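Local atomic coordinates of ABC transporter (Thermotoga maritima, PDB entry 1JI0), a protein that binds ATP and probably hydrolyses it to power membrane transport of branched-chain amino acids, as the nucleotide-binding subunit of an ABC transporter. Residues A[176-179]-A[180-184]; A[28-32]-A[33-37]; A[96-99]-A[100-104]; A[66-70]-A[71-75]. All blocks are in the same frame, centred on the assembly; numbering follows the deposited sequence.

Contact 1 (A[176-179]-A[180-184])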
# COMPACT_ATOMS: atom_id res chain seq x y z
N SER A 176 1.25 8.72 -13.28
CA SER A 176 2.68 8.58 -13.49
C SER A 176 3.48 9.10 -12.29
O SER A 176 4.47 8.49 -11.89
CB SER A 176 3.11 9.33 -14.76
OG SER A 176 4.53 9.31 -14.92
N GLU A 177 3.06 10.23 -11.73
CA GLU A 177 3.78 10.79 -10.59
C GLU A 177 3.60 9.94 -9.33
O GLU A 177 4.51 9.80 -8.53
CB GLU A 177 3.35 12.25 -10.37
CG GLU A 177 3.66 13.12 -11.59
CD GLU A 177 3.30 14.59 -11.40
OE1 GLU A 177 2.19 14.88 -10.89
OE2 GLU A 177 4.11 15.46 -11.78
N VAL A 178 2.42 9.35 -9.17
CA VAL A 178 2.15 8.48 -8.04
C VAL A 178 3.15 7.32 -8.03
O VAL A 178 3.81 7.05 -7.02
CB VAL A 178 0.72 7.88 -8.13
CG1 VAL A 178 0.57 6.70 -7.18
CG2 VAL A 178 -0.30 8.95 -7.81
N PHE A 179 3.28 6.65 -9.18
CA PHE A 179 4.20 5.52 -9.28
C PHE A 179 5.66 5.89 -9.15
O PHE A 179 6.46 5.11 -8.64
CB PHE A 179 3.95 4.76 -10.59
CG PHE A 179 2.72 3.90 -10.55
CD1 PHE A 179 2.56 2.93 -9.56
CD2 PHE A 179 1.70 4.08 -11.48
CE1 PHE A 179 1.41 2.15 -9.50
CE2 PHE A 179 0.55 3.31 -11.43
CZ PHE A 179 0.40 2.34 -10.44
N GLU A 180 6.01 7.09 -9.59
CA GLU A 180 7.39 7.54 -9.48
C GLU A 180 7.71 7.80 -8.00
O GLU A 180 8.79 7.48 -7.52
CB GLU A 180 7.58 8.80 -10.32
CG GLU A 180 8.73 9.68 -9.90
CD GLU A 180 8.91 10.87 -10.85
OE1 GLU A 180 7.90 11.50 -11.23
OE2 GLU A 180 10.08 11.16 -11.20
N VAL A 181 6.76 8.37 -7.27
CA VAL A 181 6.97 8.65 -5.85
C VAL A 181 7.08 7.33 -5.07
O VAL A 181 7.87 7.20 -4.14
CB VAL A 181 5.83 9.55 -5.28
CG1 VAL A 181 4.98 8.80 -4.27
CG2 VAL A 181 6.44 10.79 -4.64
N ILE A 182 6.28 6.35 -5.46
CA ILE A 182 6.32 5.04 -4.82
C ILE A 182 7.73 4.46 -4.97
O ILE A 182 8.28 3.85 -4.06
CB ILE A 182 5.25 4.10 -5.45
CG1 ILE A 182 3.87 4.51 -4.95
CG2 ILE A 182 5.55 2.64 -5.12
CD1 ILE A 182 2.69 3.83 -5.65
N GLN A 183 8.34 4.70 -6.13
CA GLN A 183 9.69 4.22 -6.40
C GLN A 183 10.73 4.95 -5.54
O GLN A 183 11.64 4.34 -4.98
CB GLN A 183 10.00 4.41 -7.89
CG GLN A 183 11.20 3.64 -8.37
CD GLN A 183 11.28 3.62 -9.88
OE1 GLN A 183 11.48 4.66 -10.52
NE2 GLN A 183 11.12 2.43 -10.46
N LYS A 184 10.57 6.26 -5.42
CA LYS A 184 11.46 7.08 -4.61
C LYS A 184 11.38 6.67 -3.14
O LYS A 184 12.39 6.66 -2.43
CB LYS A 184 11.09 8.55 -4.73
CG LYS A 184 11.19 9.10 -6.15
CD LYS A 184 10.80 10.57 -6.18
CE LYS A 184 10.95 11.15 -7.58
NZ LYS A 184 10.67 12.61 -7.59
O HOH W 1 6.85 12.06 -8.27
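Ile182 and Val178 meet on the buried flank of helix 172-187, where four successive i to i+4 backbone bonds hold about two turns of the helix. Each carbonyl of the first half takes the amide four residues on. The Val181 N-H reaches Glu177 O at 2.9 Å, and the Ile182 N-H reaches Val178 O at 3.0 Å. Glu180 N and Gln183 N close on Ser176 O and Phe179 O in the same way, both less straight than the two between them. Glu177 O has a second donor, a water 3.3 Å away, which also gives a weak bond to Glu180 OE1. With its CG anti to the backbone N (chi1 157°) and the chain extended, Glu180 runs out along the open side of the helix; its OE2 forms a long salt bridge with Lys184 NZ, 3.9 Å apart.

The buried flank is apolar. Val178 and Ile182 run alongside each other in the same direction, with Val178 CG1 3.9 Å from Ile182 CD1. The same CD1 comes obliquely to the Phe179 ring, 4.0 Å from its CD1. Beyond the turn, Leu194 of strand 192-196 receives both Phe179 and Ile182, while Pro166 and Leu170 meet Val178. This is an amphipathic alpha-helix, the crossover helix of a beta-alpha-beta unit between strands 160-164 and 192-196 in the P-loop NTPase fold.

Contact 2 (A[28-32]-A[33-37]); sequences KVPRG and QIVTL
Gln33 lays its side chain against the ring of Pro30, and its backbone closes the turn that joins strand 25-30 to strand 34-38. The Gln33 N-H bonds to Pro30 O at 3.1 Å, approaching from above the carbonyl plane, and this is the closing bond of a type II turn running from Pro30 to Gln33. Gly32 occupies the third position with a positive phi of 76°, as is usual for that turn type. Chi1 of -70° sets Gln33 CG beside its own backbone N, and from there the extended chain doubles back along the turn. Its amide crosses the proline ring, with NE2 3.5 Å from Pro30 CB and OE1 3.6 Å from Pro30 CG.

Ile34 turns its side chain from the first strand and meets Ile192 instead, while its N-H is bonded to His207 ND1. Val35 faces back again. Its CG2 branch sits 3.8 Å from Pro30 CD and 3.9 Å from Val29 CG1, filling the corner between the two residues. Beyond it the strand continues into the mixed sheet.

Although the strand segments run nearly antiparallel, at 157°, their axes stay 6.9 Å apart, and the chain passes from the antiparallel sheet into the mixed one. The chemistry is correspondingly divided: one backbone bond between the segments closes the turn, and the rest is van der Waals contact, of the Gln33 amide on the proline ring and of valine and proline carbons between the two strands.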
# COMPACT_ATOMS: atom_id res chain seq x y z
N LYS A 28 4.43 -13.22 0.07
CA LYS A 28 5.59 -12.83 0.85
C LYS A 28 6.01 -11.46 0.36
O LYS A 28 5.99 -11.20 -0.84
CB LYS A 28 6.74 -13.83 0.67
CG LYS A 28 6.49 -15.17 1.32
CD LYS A 28 7.74 -16.03 1.30
CE LYS A 28 7.45 -17.43 1.82
NZ LYS A 28 8.66 -18.29 1.70
N VAL A 29 6.36 -10.58 1.29
CA VAL A 29 6.81 -9.23 0.92
C VAL A 29 8.20 -9.09 1.54
O VAL A 29 8.34 -8.84 2.73
CB VAL A 29 5.87 -8.15 1.50
CG1 VAL A 29 6.28 -6.78 0.98
CG2 VAL A 29 4.41 -8.46 1.11
N PRO A 30 9.26 -9.28 0.72
CA PRO A 30 10.65 -9.18 1.20
C PRO A 30 11.05 -7.77 1.59
O PRO A 30 10.58 -6.79 1.00
CB PRO A 30 11.47 -9.70 0.01
CG PRO A 30 10.48 -10.59 -0.75
CD PRO A 30 9.22 -9.76 -0.67
N ARG A 31 11.93 -7.67 2.58
CA ARG A 31 12.42 -6.40 3.08
C ARG A 31 13.03 -5.57 1.95
O ARG A 31 13.79 -6.10 1.14
CB ARG A 31 13.48 -6.63 4.17
CG ARG A 31 14.16 -5.35 4.70
CD ARG A 31 14.92 -5.65 5.99
NE ARG A 31 14.02 -6.21 6.99
CZ ARG A 31 13.14 -5.51 7.71
NH1 ARG A 31 13.05 -4.20 7.55
NH2 ARG A 31 12.31 -6.12 8.54
N GLY A 32 12.67 -4.29 1.90
CA GLY A 32 13.20 -3.39 0.89
C GLY A 32 12.63 -3.51 -0.51
O GLY A 32 13.09 -2.82 -1.42
N GLN A 33 11.64 -4.37 -0.70
CA GLN A 33 11.06 -4.53 -2.03
C GLN A 33 9.67 -3.93 -2.16
O GLN A 33 9.03 -3.57 -1.17
CB GLN A 33 10.98 -6.02 -2.40
CG GLN A 33 12.32 -6.68 -2.68
CD GLN A 33 12.16 -8.12 -3.14
OE1 GLN A 33 11.11 -8.50 -3.66
NE2 GLN A 33 13.20 -8.92 -2.97
N ILE A 34 9.21 -3.81 -3.40
CA ILE A 34 7.87 -3.34 -3.68
C ILE A 34 7.19 -4.57 -4.25
O ILE A 34 7.62 -5.10 -5.28
CB ILE A 34 7.84 -2.23 -4.75
CG1 ILE A 34 8.37 -0.92 -4.18
CG2 ILE A 34 6.40 -2.05 -5.27
CD1 ILE A 34 8.64 0.15 -5.26
N VAL A 35 6.16 -5.05 -3.57
CA VAL A 35 5.42 -6.21 -4.04
C VAL A 35 4.03 -5.72 -4.40
O VAL A 35 3.44 -4.92 -3.69
CB VAL A 35 5.30 -7.29 -2.94
CG1 VAL A 35 4.29 -8.36 -3.37
CG2 VAL A 35 6.66 -7.93 -2.72
N THR A 36 3.50 -6.20 -5.52
CA THR A 36 2.18 -5.76 -5.91
C THR A 36 1.20 -6.91 -6.08
O THR A 36 1.54 -8.01 -6.51
CB THR A 36 2.22 -4.91 -7.20
OG1 THR A 36 0.91 -4.37 -7.45
CG2 THR A 36 2.66 -5.76 -8.40
N LEU A 37 -0.04 -6.64 -5.69
CA LEU A 37 -1.12 -7.59 -5.81
C LEU A 37 -2.04 -6.92 -6.81
O LEU A 37 -2.53 -5.81 -6.58
CB LEU A 37 -1.80 -7.75 -4.45
CG LEU A 37 -3.00 -8.67 -4.28
CD1 LEU A 37 -2.65 -10.10 -4.70
CD2 LEU A 37 -3.42 -8.63 -2.81

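Contact 3 (A[96-99]-A[100-104])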
# COMPACT_ATOMS: atom_id res chain seq x y z
N LEU A 96 -8.29 20.10 8.68
CA LEU A 96 -6.93 20.36 9.12
C LEU A 96 -6.12 20.73 7.89
O LEU A 96 -6.37 20.22 6.80
CB LEU A 96 -6.33 19.11 9.77
CG LEU A 96 -6.55 18.89 11.27
CD1 LEU A 96 -7.96 19.27 11.68
CD2 LEU A 96 -6.25 17.44 11.59
N THR A 97 -5.16 21.63 8.05
CA THR A 97 -4.38 21.98 6.86
C THR A 97 -3.34 20.91 6.53
O THR A 97 -3.11 19.97 7.28
CB THR A 97 -3.69 23.32 7.13
OG1 THR A 97 -2.27 23.12 7.13
CG2 THR A 97 -4.11 23.87 8.50
N VAL A 98 -2.73 21.06 5.34
CA VAL A 98 -1.72 20.10 4.92
C VAL A 98 -0.71 19.81 6.03
O VAL A 98 -0.38 18.67 6.33
CB VAL A 98 -1.01 20.66 3.69
CG1 VAL A 98 0.39 20.04 3.57
CG2 VAL A 98 -1.80 20.34 2.44
N TYR A 99 -0.18 20.85 6.67
CA TYR A 99 0.81 20.65 7.72
C TYR A 99 0.32 19.74 8.85
O TYR A 99 1.02 18.82 9.27
CB TYR A 99 1.23 22.00 8.30
CG TYR A 99 2.26 21.88 9.40
CD1 TYR A 99 3.58 21.56 9.10
CD2 TYR A 99 1.90 22.06 10.73
CE1 TYR A 99 4.53 21.41 10.12
CE2 TYR A 99 2.84 21.91 11.75
CZ TYR A 99 4.15 21.59 11.44
OH TYR A 99 5.06 21.43 12.45
N GLU A 100 -0.89 20.01 9.34
CA GLU A 100 -1.45 19.22 10.42
C GLU A 100 -1.66 17.76 10.02
O GLU A 100 -1.40 16.85 10.81
CB GLU A 100 -2.76 19.85 10.91
CG GLU A 100 -2.55 21.14 11.70
CD GLU A 100 -3.84 21.90 12.00
OE1 GLU A 100 -4.52 22.33 11.04
OE2 GLU A 100 -4.16 22.07 13.19
N ASN A 101 -2.13 17.53 8.79
CA ASN A 101 -2.34 16.17 8.33
C ASN A 101 -1.03 15.39 8.31
O ASN A 101 -0.99 14.23 8.72
CB ASN A 101 -2.98 16.15 6.94
CG ASN A 101 -4.49 16.32 6.98
OD1 ASN A 101 -5.01 17.43 6.97
ND2 ASN A 101 -5.20 15.20 7.03
N LEU A 102 0.05 16.01 7.83
CA LEU A 102 1.34 15.33 7.80
C LEU A 102 1.83 15.01 9.20
O LEU A 102 2.23 13.89 9.50
CB LEU A 102 2.42 16.19 7.12
CG LEU A 102 2.55 16.26 5.59
CD1 LEU A 102 2.61 14.86 5.00
CD2 LEU A 102 1.39 17.00 5.02
N MSE A 103 1.79 16.02 10.07
CA MSE A 103 2.26 15.88 11.43
C MSE A 103 1.53 14.85 12.28
O MSE A 103 2.15 14.22 13.13
CB MSE A 103 2.22 17.24 12.14
CG MSE A 103 3.26 18.23 11.62
SE MSE A 103 5.07 17.54 11.69
CE MSE A 103 5.14 17.12 13.57
N MSE A 104 0.24 14.66 12.05
CA MSE A 104 -0.49 13.68 12.85
C MSE A 104 0.03 12.27 12.58
O MSE A 104 -0.25 11.33 13.33
CB MSE A 104 -2.00 13.77 12.59
CG MSE A 104 -2.48 13.21 11.27
SE MSE A 104 -4.42 13.33 11.07
CE MSE A 104 -4.92 11.73 12.02
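A helix N-terminus, with Thr97 at the N-cap of helix 98-103, is built here around a bond from the Thr97 N-H to the Glu100 side chain. Glu100 OE1 takes this N-H at 3.1 Å in a fairly straight bond, the side-chain-to-backbone half of a capping box; the Thr97 hydroxyl does not return the bond to Glu100 N. The carboxylate receives the N-H on its anti side, 18° out of plane. Chi1 of -72° lays Glu100 CG beside its own backbone N, and the extended chain then carries the carboxylate back to the cap. Leu96 crosses it at about a right angle, with CB 3.8 Å from Glu100 CB.

The first turn is held by regular backbone bonds: Asn101 N to Thr97 O and Met103 N to Tyr99 O are both 3.0 Å. One turn along, the selenomethionine Met103 lies across the Tyr99 ring. Its CG stands over one face, 3.7 Å from the ring centroid and 20° off the normal, a CH-pi contact. Bends at chi2 and chi3 fold the chain so that SE reaches the ring obliquely, 4.8 Å from the centroid, as a Met-aromatic contact.

Thr97 OG1 itself bonds to Leu133 O, and backbone bonds from Leu96, Val98 and Tyr99 run to Gly137, Gln135 and Leu133, joining the cap to the loop of residues 133-137. Helix 114-125 meets Tyr99 and Met103 through Leu119, whereas Leu102 and Asn101 pack on Leu148 of helix 142-154, placing this short helix between the two.

Contact 4 (A[66-70]-A[71-75])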
# COMPACT_ATOMS: atom_id res chain seq x y z
N ASN A 66 7.24 -9.70 10.36
CA ASN A 66 8.60 -9.86 10.87
C ASN A 66 8.75 -11.09 11.75
O ASN A 66 9.33 -11.03 12.84
CB ASN A 66 9.06 -8.62 11.64
CG ASN A 66 9.60 -7.56 10.72
OD1 ASN A 66 10.44 -7.83 9.86
ND2 ASN A 66 9.13 -6.33 10.90
N GLY A 67 8.21 -12.21 11.27
CA GLY A 67 8.30 -13.45 12.00
C GLY A 67 7.25 -13.69 13.06
O GLY A 67 7.14 -14.80 13.57
N GLN A 68 6.48 -12.66 13.40
CA GLN A 68 5.45 -12.80 14.43
C GLN A 68 4.04 -12.97 13.87
O GLN A 68 3.60 -12.21 13.00
CB GLN A 68 5.48 -11.59 15.36
CG GLN A 68 4.44 -11.67 16.47
CD GLN A 68 4.52 -10.50 17.44
OE1 GLN A 68 3.79 -10.44 18.42
NE2 GLN A 68 5.42 -9.56 17.16
N ASP A 69 3.33 -13.98 14.37
CA ASP A 69 1.96 -14.26 13.95
C ASP A 69 1.08 -13.15 14.51
O ASP A 69 0.95 -13.01 15.72
CB ASP A 69 1.49 -15.61 14.52
CG ASP A 69 0.14 -16.02 13.99
OD1 ASP A 69 -0.73 -15.14 13.80
OD2 ASP A 69 -0.08 -17.23 13.77
N ILE A 70 0.50 -12.34 13.63
CA ILE A 70 -0.36 -11.24 14.05
C ILE A 70 -1.77 -11.48 13.53
O ILE A 70 -2.58 -10.56 13.46
CB ILE A 70 0.12 -9.87 13.49
CG1 ILE A 70 0.26 -9.95 11.97
CG2 ILE A 70 1.44 -9.48 14.14
CD1 ILE A 70 0.40 -8.60 11.31
N THR A 71 -2.04 -12.72 13.14
CA THR A 71 -3.34 -13.11 12.62
C THR A 71 -4.46 -12.74 13.58
O THR A 71 -4.50 -13.19 14.72
CB THR A 71 -3.40 -14.62 12.38
OG1 THR A 71 -2.26 -15.03 11.63
CG2 THR A 71 -4.66 -14.98 11.61
N ASN A 72 -5.38 -11.91 13.09
CA ASN A 72 -6.53 -11.46 13.85
C ASN A 72 -6.26 -10.58 15.07
O ASN A 72 -7.10 -10.45 15.95
CB ASN A 72 -7.39 -12.67 14.26
CG ASN A 72 -8.06 -13.31 13.07
OD1 ASN A 72 -8.66 -12.62 12.24
ND2 ASN A 72 -7.98 -14.63 12.97
N LYS A 73 -5.08 -9.96 15.12
CA LYS A 73 -4.78 -9.07 16.23
C LYS A 73 -5.58 -7.80 16.01
O LYS A 73 -6.05 -7.53 14.91
CB LYS A 73 -3.29 -8.74 16.28
CG LYS A 73 -2.41 -9.82 16.88
CD LYS A 73 -1.00 -9.30 17.14
CE LYS A 73 -0.14 -10.35 17.82
NZ LYS A 73 -0.71 -10.79 19.13
N PRO A 74 -5.73 -6.98 17.07
CA PRO A 74 -6.48 -5.72 16.96
C PRO A 74 -5.86 -4.77 15.94
O PRO A 74 -4.65 -4.55 15.94
CB PRO A 74 -6.41 -5.16 18.38
CG PRO A 74 -6.28 -6.39 19.23
CD PRO A 74 -5.29 -7.21 18.45
N ALA A 75 -6.70 -4.20 15.08
CA ALA A 75 -6.23 -3.28 14.06
C ALA A 75 -5.36 -2.18 14.65
O ALA A 75 -4.35 -1.79 14.06
CB ALA A 75 -7.42 -2.66 13.32
O HOH W 2 1.82 -11.89 20.44
O HOH W 3 -2.52 -14.00 16.34
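Asp69 and Thr71 are brought together by two torsions: the Asp69 carboxylate swings anti to the backbone N (chi1 -174°), and Thr71 OG1 sits beside its own backbone N (chi1 -50°). Asp69 OD1 thereby accepts two bonds from one residue. The Thr71 hydroxyl donates to it at 2.7 Å from above the carboxylate plane, and the Thr71 N-H donates at 2.8 Å, nearly in line with the C-O bond. This double grip holds the carboxylate against the backbone as the chain leaves strand 68-69. Thr71 OG1 is also bonded to Ile63 N of strand 60-65, so the hydroxyl links the turn to the neighbouring strand. A water bonded to Thr71 O at 2.7 Å makes a weak second link to Asp69 OD1.

Lys73 folds back across Ile70. Its N-H takes Ile70 O at 3.1 Å, well above the carbonyl plane, while its methylenes run over the isoleucine backbone, with CD 3.7 Å from Ile70 CA. A bend at chi4 (-59°) turns the ammonium aside, and a water joins Lys73 NZ to Gln68 OE1, with 3.1 Å from the water to NZ. The Ile70 side chain is buried against Ile63 and Phe65, and Asn72 OD1 takes the Ala58 N-H.

The Asp69 OD1 bond to Thr71 N is the side-chain-to-backbone bond of an Asx turn. It overlaps a type II beta turn, Ile70 to Lys73, and together they form the surface connection between the edge strand 68-69 of the antiparallel sheet and helix 75-80.

How the contacts relate
From the N terminus the contacts come in series, 2, 4, 3 and 1, none nested or crossing. Contact 2 closes the turn between strands 25-30 and 34-38, passing from the antiparallel sheet to the mixed one. Contact 4 closes the bend from strand 68-69 toward helix 75-80; it reaches the same antiparallel sheet as contact 2, and the two approach where Arg31 meets Asn66. Contact 3 starts helix 98-103 among the helices, its nearest atoms about 11 Å from contact 1. Contact 1 lies mid-helix, closing no loop, and packs on contact 2 where Ile182 touches Ile34, tying the crossover helix to the mixed sheet.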